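Local coordinates for protein catalase (Corynebacterium glutamicum, PDB 4B7H) that breaks down hydrogen peroxide to water and oxygen at a haem iron, and is inhibited by nitric oxide, at residues P290-T294 against S340-M344. Sequence-based numbering, arbitrary orientation.
Sequences PFDLT and SPDRM. With HEM (protoporphyrin IX containing Fe), chain E.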
ATOM      1  N   PRO A 290     -33.895 -12.221 -21.505  1.00 11.55           N
ATOM      2  CA  PRO A 290     -33.775 -12.868 -20.194  1.00 11.84           C
ATOM      3  C   PRO A 290     -32.450 -12.585 -19.488  1.00 11.00           C
ATOM      4  O   PRO A 290     -32.291 -12.991 -18.340  1.00 11.72           O
ATOM      5  CB  PRO A 290     -33.917 -14.359 -20.526  1.00 13.18           C
ATOM      6  CG  PRO A 290     -33.445 -14.478 -21.926  1.00 15.57           C
ATOM      7  CD  PRO A 290     -33.831 -13.195 -22.614  1.00 11.84           C
ATOM      8  N   PHE A 291     -31.539 -11.887 -20.162  1.00  9.87           N
ATOM      9  CA  PHE A 291     -30.202 -11.610 -19.637  1.00 10.67           C
ATOM     10  C   PHE A 291     -29.984 -10.127 -19.329  1.00 10.12           C
ATOM     11  O   PHE A 291     -28.895  -9.733 -18.917  1.00 10.82           O
ATOM     12  CB  PHE A 291     -29.143 -12.084 -20.638  1.00 10.77           C
ATOM     13  CG  PHE A 291     -29.371 -13.484 -21.137  1.00 11.15           C
ATOM     14  CD1 PHE A 291     -29.433 -14.551 -20.245  1.00 11.94           C
ATOM     15  CD2 PHE A 291     -29.520 -13.732 -22.496  1.00 12.46           C
ATOM     16  CE1 PHE A 291     -29.639 -15.847 -20.708  1.00 14.00           C
ATOM     17  CE2 PHE A 291     -29.726 -15.025 -22.964  1.00 14.97           C
ATOM     18  CZ  PHE A 291     -29.783 -16.081 -22.067  1.00 13.95           C
ATOM     19  N   ASP A 292     -31.017  -9.314 -19.559  1.00  9.78           N
ATOM     20  CA  ASP A 292     -30.993  -7.874 -19.303  1.00  9.70           C
ATOM     21  C   ASP A 292     -31.372  -7.666 -17.849  1.00  9.79           C
ATOM     22  O   ASP A 292     -32.511  -7.927 -17.457  1.00 10.16           O
ATOM     23  CB  ASP A 292     -32.008  -7.185 -20.227  1.00 10.89           C
ATOM     24  CG  ASP A 292     -32.100  -5.675 -20.015  1.00 10.70           C
ATOM     25  OD1 ASP A 292     -31.500  -5.127 -19.060  1.00 10.85           O
ATOM     26  OD2 ASP A 292     -32.799  -5.019 -20.821  1.00 11.71           O
ATOM     27  N   LEU A 293     -30.405  -7.225 -17.044  1.00  9.38           N
ATOM     28  CA  LEU A 293     -30.613  -7.036 -15.613  1.00  9.62           C
ATOM     29  C   LEU A 293     -31.778  -6.103 -15.279  1.00  9.73           C
ATOM     30  O   LEU A 293     -32.421  -6.257 -14.226  1.00  9.76           O
ATOM     31  CB  LEU A 293     -29.319  -6.518 -14.987  1.00 10.28           C
ATOM     32  CG  LEU A 293     -29.296  -6.232 -13.487  1.00  9.55           C
ATOM     33  CD1 LEU A 293     -29.661  -7.481 -12.674  1.00 10.46           C
ATOM     34  CD2 LEU A 293     -27.924  -5.693 -13.107  1.00 10.04           C
ATOM     35  N   THR A 294     -32.069  -5.159 -16.178  1.00  9.17           N
ATOM     36  CA  THR A 294     -33.182  -4.229 -15.975  1.00  9.86           C
ATOM     37  C   THR A 294     -34.550  -4.869 -16.233  1.00  9.82           C
ATOM     38  O   THR A 294     -35.585  -4.212 -16.076  1.00 10.17           O
ATOM     39  CB  THR A 294     -33.037  -2.952 -16.853  1.00  9.49           C
ATOM     40  OG1 THR A 294     -33.246  -3.285 -18.234  1.00 10.05           O
ATOM     41  CG2 THR A 294     -31.662  -2.310 -16.677  1.00 11.33           C
ATOM     42  N   SER A 340     -24.006 -15.951 -17.162  1.00  9.86           N
ATOM     43  CA  SER A 340     -24.941 -15.723 -18.268  1.00  9.99           C
ATOM     44  C   SER A 340     -24.411 -14.523 -19.043  1.00 10.69           C
ATOM     45  O   SER A 340     -23.498 -13.848 -18.562  1.00 11.44           O
ATOM     46  CB  SER A 340     -26.345 -15.421 -17.732  1.00 10.55           C
ATOM     47  OG  SER A 340     -26.415 -14.108 -17.194  1.00 11.12           O
ATOM     48  N   PRO A 341     -24.970 -14.248 -20.237  1.00 11.53           N
ATOM     49  CA  PRO A 341     -24.567 -13.053 -20.998  1.00 12.12           C
ATOM     50  C   PRO A 341     -25.254 -11.776 -20.527  1.00 12.63           C
ATOM     51  O   PRO A 341     -25.772 -10.996 -21.333  1.00 17.31           O
ATOM     52  CB  PRO A 341     -24.977 -13.375 -22.442  1.00 15.30           C
ATOM     53  CG  PRO A 341     -25.915 -14.510 -22.365  1.00 13.84           C
ATOM     54  CD  PRO A 341     -25.741 -15.208 -21.049  1.00 11.96           C
ATOM     55  N   ASP A 342     -25.288 -11.605 -19.214  1.00 10.50           N
ATOM     56  CA  ASP A 342     -25.648 -10.353 -18.567  1.00  9.38           C
ATOM     57  C   ASP A 342     -24.339  -9.565 -18.420  1.00  9.77           C
ATOM     58  O   ASP A 342     -23.440  -9.972 -17.676  1.00  9.18           O
ATOM     59  CB  ASP A 342     -26.291 -10.678 -17.212  1.00  8.80           C
ATOM     60  CG  ASP A 342     -26.617  -9.453 -16.385  1.00  9.54           C
ATOM     61  OD1 ASP A 342     -25.926  -8.414 -16.490  1.00  9.53           O
ATOM     62  OD2 ASP A 342     -27.570  -9.547 -15.584  1.00  9.97           O
ATOM     63  N   ARG A 343     -24.220  -8.450 -19.141  1.00  8.20           N
ATOM     64  CA  ARG A 343     -22.958  -7.712 -19.182  1.00 10.10           C
ATOM     65  C   ARG A 343     -22.599  -7.091 -17.834  1.00  9.56           C
ATOM     66  O   ARG A 343     -21.416  -6.892 -17.535  1.00  9.94           O
ATOM     67  CB  ARG A 343     -22.980  -6.636 -20.273  1.00 10.69           C
ATOM     68  CG  ARG A 343     -23.216  -7.188 -21.663  1.00 10.13           C
ATOM     69  CD  ARG A 343     -23.292  -6.080 -22.678  1.00 11.97           C
ATOM     70  NE  ARG A 343     -23.799  -6.594 -23.940  1.00 10.75           N
ATOM     71  CZ  ARG A 343     -24.140  -5.818 -24.960  1.00 10.84           C
ATOM     72  NH1 ARG A 343     -24.009  -4.504 -24.850  1.00 11.38           N
ATOM     73  NH2 ARG A 343     -24.617  -6.354 -26.077  1.00 11.55           N
ATOM     74  N   MET A 344     -23.609  -6.763 -17.031  1.00  9.22           N
ATOM     75  CA  MET A 344     -23.349  -6.256 -15.687  1.00  8.66           C
ATOM     76  C   MET A 344     -22.672  -7.343 -14.866  1.00  8.28           C
ATOM     77  O   MET A 344     -21.628  -7.112 -14.245  1.00  8.62           O
ATOM     78  CB  MET A 344     -24.649  -5.796 -15.026  1.00  8.82           C
ATOM     79  CG  MET A 344     -25.262  -4.558 -15.681  1.00  9.43           C
ATOM     80  SD  MET A 344     -24.470  -3.023 -15.187  1.00  9.84           S
ATOM     81  CE  MET A 344     -25.199  -2.848 -13.563  1.00 10.50           C
TER
HETATM   82  CHA HEM E1517     -20.041  -4.015  -3.646  1.00  7.78           C
HETATM   83  CHB HEM E1517     -18.770  -3.624  -8.310  1.00  7.76           C
HETATM   84  CHC HEM E1517     -23.430  -4.067  -9.544  1.00  9.27           C
HETATM   85  CHD HEM E1517     -24.271  -5.913  -5.178  1.00  9.14           C
HETATM   86  C1A HEM E1517     -19.296  -3.855  -4.789  1.00  7.47           C
HETATM   87  C2A HEM E1517     -17.855  -3.704  -4.849  1.00  7.68           C
HETATM   88  C3A HEM E1517     -17.516  -3.614  -6.144  1.00  7.97           C
HETATM   89  C4A HEM E1517     -18.719  -3.693  -6.937  1.00  8.32           C
HETATM   90  CMA HEM E1517     -16.119  -3.456  -6.755  1.00  9.58           C
HETATM   91  CAA HEM E1517     -16.915  -3.677  -3.623  1.00  8.05           C
HETATM   92  CBA HEM E1517     -16.518  -5.101  -3.263  1.00  8.60           C
HETATM   93  CGA HEM E1517     -15.454  -5.159  -2.199  1.00  7.98           C
HETATM   94  O1A HEM E1517     -15.540  -6.084  -1.353  1.00  8.10           O
HETATM   95  O2A HEM E1517     -14.522  -4.314  -2.180  1.00  8.16           O
HETATM   96  C1B HEM E1517     -19.920  -3.681  -9.064  1.00  7.39           C
HETATM   97  C2B HEM E1517     -20.007  -3.511 -10.497  1.00  8.68           C
HETATM   98  C3B HEM E1517     -21.311  -3.611 -10.829  1.00  8.92           C
HETATM   99  C4B HEM E1517     -22.061  -3.870  -9.621  1.00  7.95           C
HETATM  100  CMB HEM E1517     -18.792  -3.241 -11.408  1.00  8.92           C
HETATM  101  CAB HEM E1517     -21.990  -3.537 -12.210  1.00 10.08           C
HETATM  102  CBB HEM E1517     -21.358  -3.871 -13.334  1.00 10.92           C
HETATM  103  C1C HEM E1517     -24.035  -4.774  -8.520  1.00  8.57           C
HETATM  104  C2C HEM E1517     -25.258  -5.561  -8.586  1.00  9.59           C
HETATM  105  C3C HEM E1517     -25.475  -6.067  -7.359  1.00  8.77           C
HETATM  106  C4C HEM E1517     -24.390  -5.630  -6.507  1.00  9.12           C
HETATM  107  CMC HEM E1517     -26.131  -5.735  -9.853  1.00 10.92           C
HETATM  108  CAC HEM E1517     -26.589  -7.017  -6.855  1.00  9.86           C
HETATM  109  CBC HEM E1517     -27.207  -7.900  -7.657  1.00 13.07           C
HETATM  110  C1D HEM E1517     -23.248  -5.503  -4.367  1.00  8.53           C
HETATM  111  C2D HEM E1517     -23.232  -5.738  -2.960  1.00  8.01           C
HETATM  112  C3D HEM E1517     -21.933  -5.159  -2.471  1.00  8.30           C
HETATM  113  C4D HEM E1517     -21.268  -4.633  -3.632  1.00  7.03           C
HETATM  114  CMD HEM E1517     -24.312  -6.420  -2.122  1.00  8.89           C
HETATM  115  CAD HEM E1517     -21.447  -5.186  -1.029  1.00  8.20           C
HETATM  116  CBD HEM E1517     -20.918  -6.587  -0.727  1.00  8.51           C
HETATM  117  CGD HEM E1517     -20.553  -6.574   0.728  1.00  8.26           C
HETATM  118  O1D HEM E1517     -19.348  -6.703   1.062  1.00  8.79           O
HETATM  119  O2D HEM E1517     -21.474  -6.411   1.567  1.00  8.20           O
HETATM  120  NA  HEM E1517     -19.799  -3.854  -6.082  1.00  7.83           N
HETATM  121  NB  HEM E1517     -21.182  -3.895  -8.555  1.00  7.70           N
HETATM  122  NC  HEM E1517     -23.527  -4.845  -7.233  1.00  8.80           N
HETATM  123  ND  HEM E1517     -22.082  -4.841  -4.739  1.00  7.78           N
HETATM  124 FE   HEM E1517     -21.674  -4.315  -6.638  1.00  7.93          FE
HETATM  125  O   HOH W   1     -27.661  -6.579 -17.734  1.00  9.80           O
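Phe291, with 93 Å² of its surface buried here, turns one face of its ring to Pro341 CG, which sits 3.8 Å from the centroid of the Phe291 ring and 13° off its normal, the geometry of a CH-pi contact. Backbones also approach closely at this end, Asp342 CA standing 3.3 Å from Phe291 O in a CA-H...O contact. Leu293 (61 Å²) points toward the other segment, its CD2 3.8 Å from Met344 CB. Asp342 (53 Å²) links the two halves. As N-cap of helix 343-359, it takes a weak bond from Met344 N to its OD1 (2.9 Å, 121°), while a water accepting from Leu293 N (2.9 Å) donates weakly to Asp342 OD1 (2.8 Å); OD2 is held by His212. Both segments reach the haem, with Leu293 CD2 3.7 Å from HEM CMC and Met344 O 3.4 Å from HEM CBB. The loop between strands 270-279 and 305-314 thus packs on the capped start of helix 343-359, forming part of the buried haem pocket of the catalase fold.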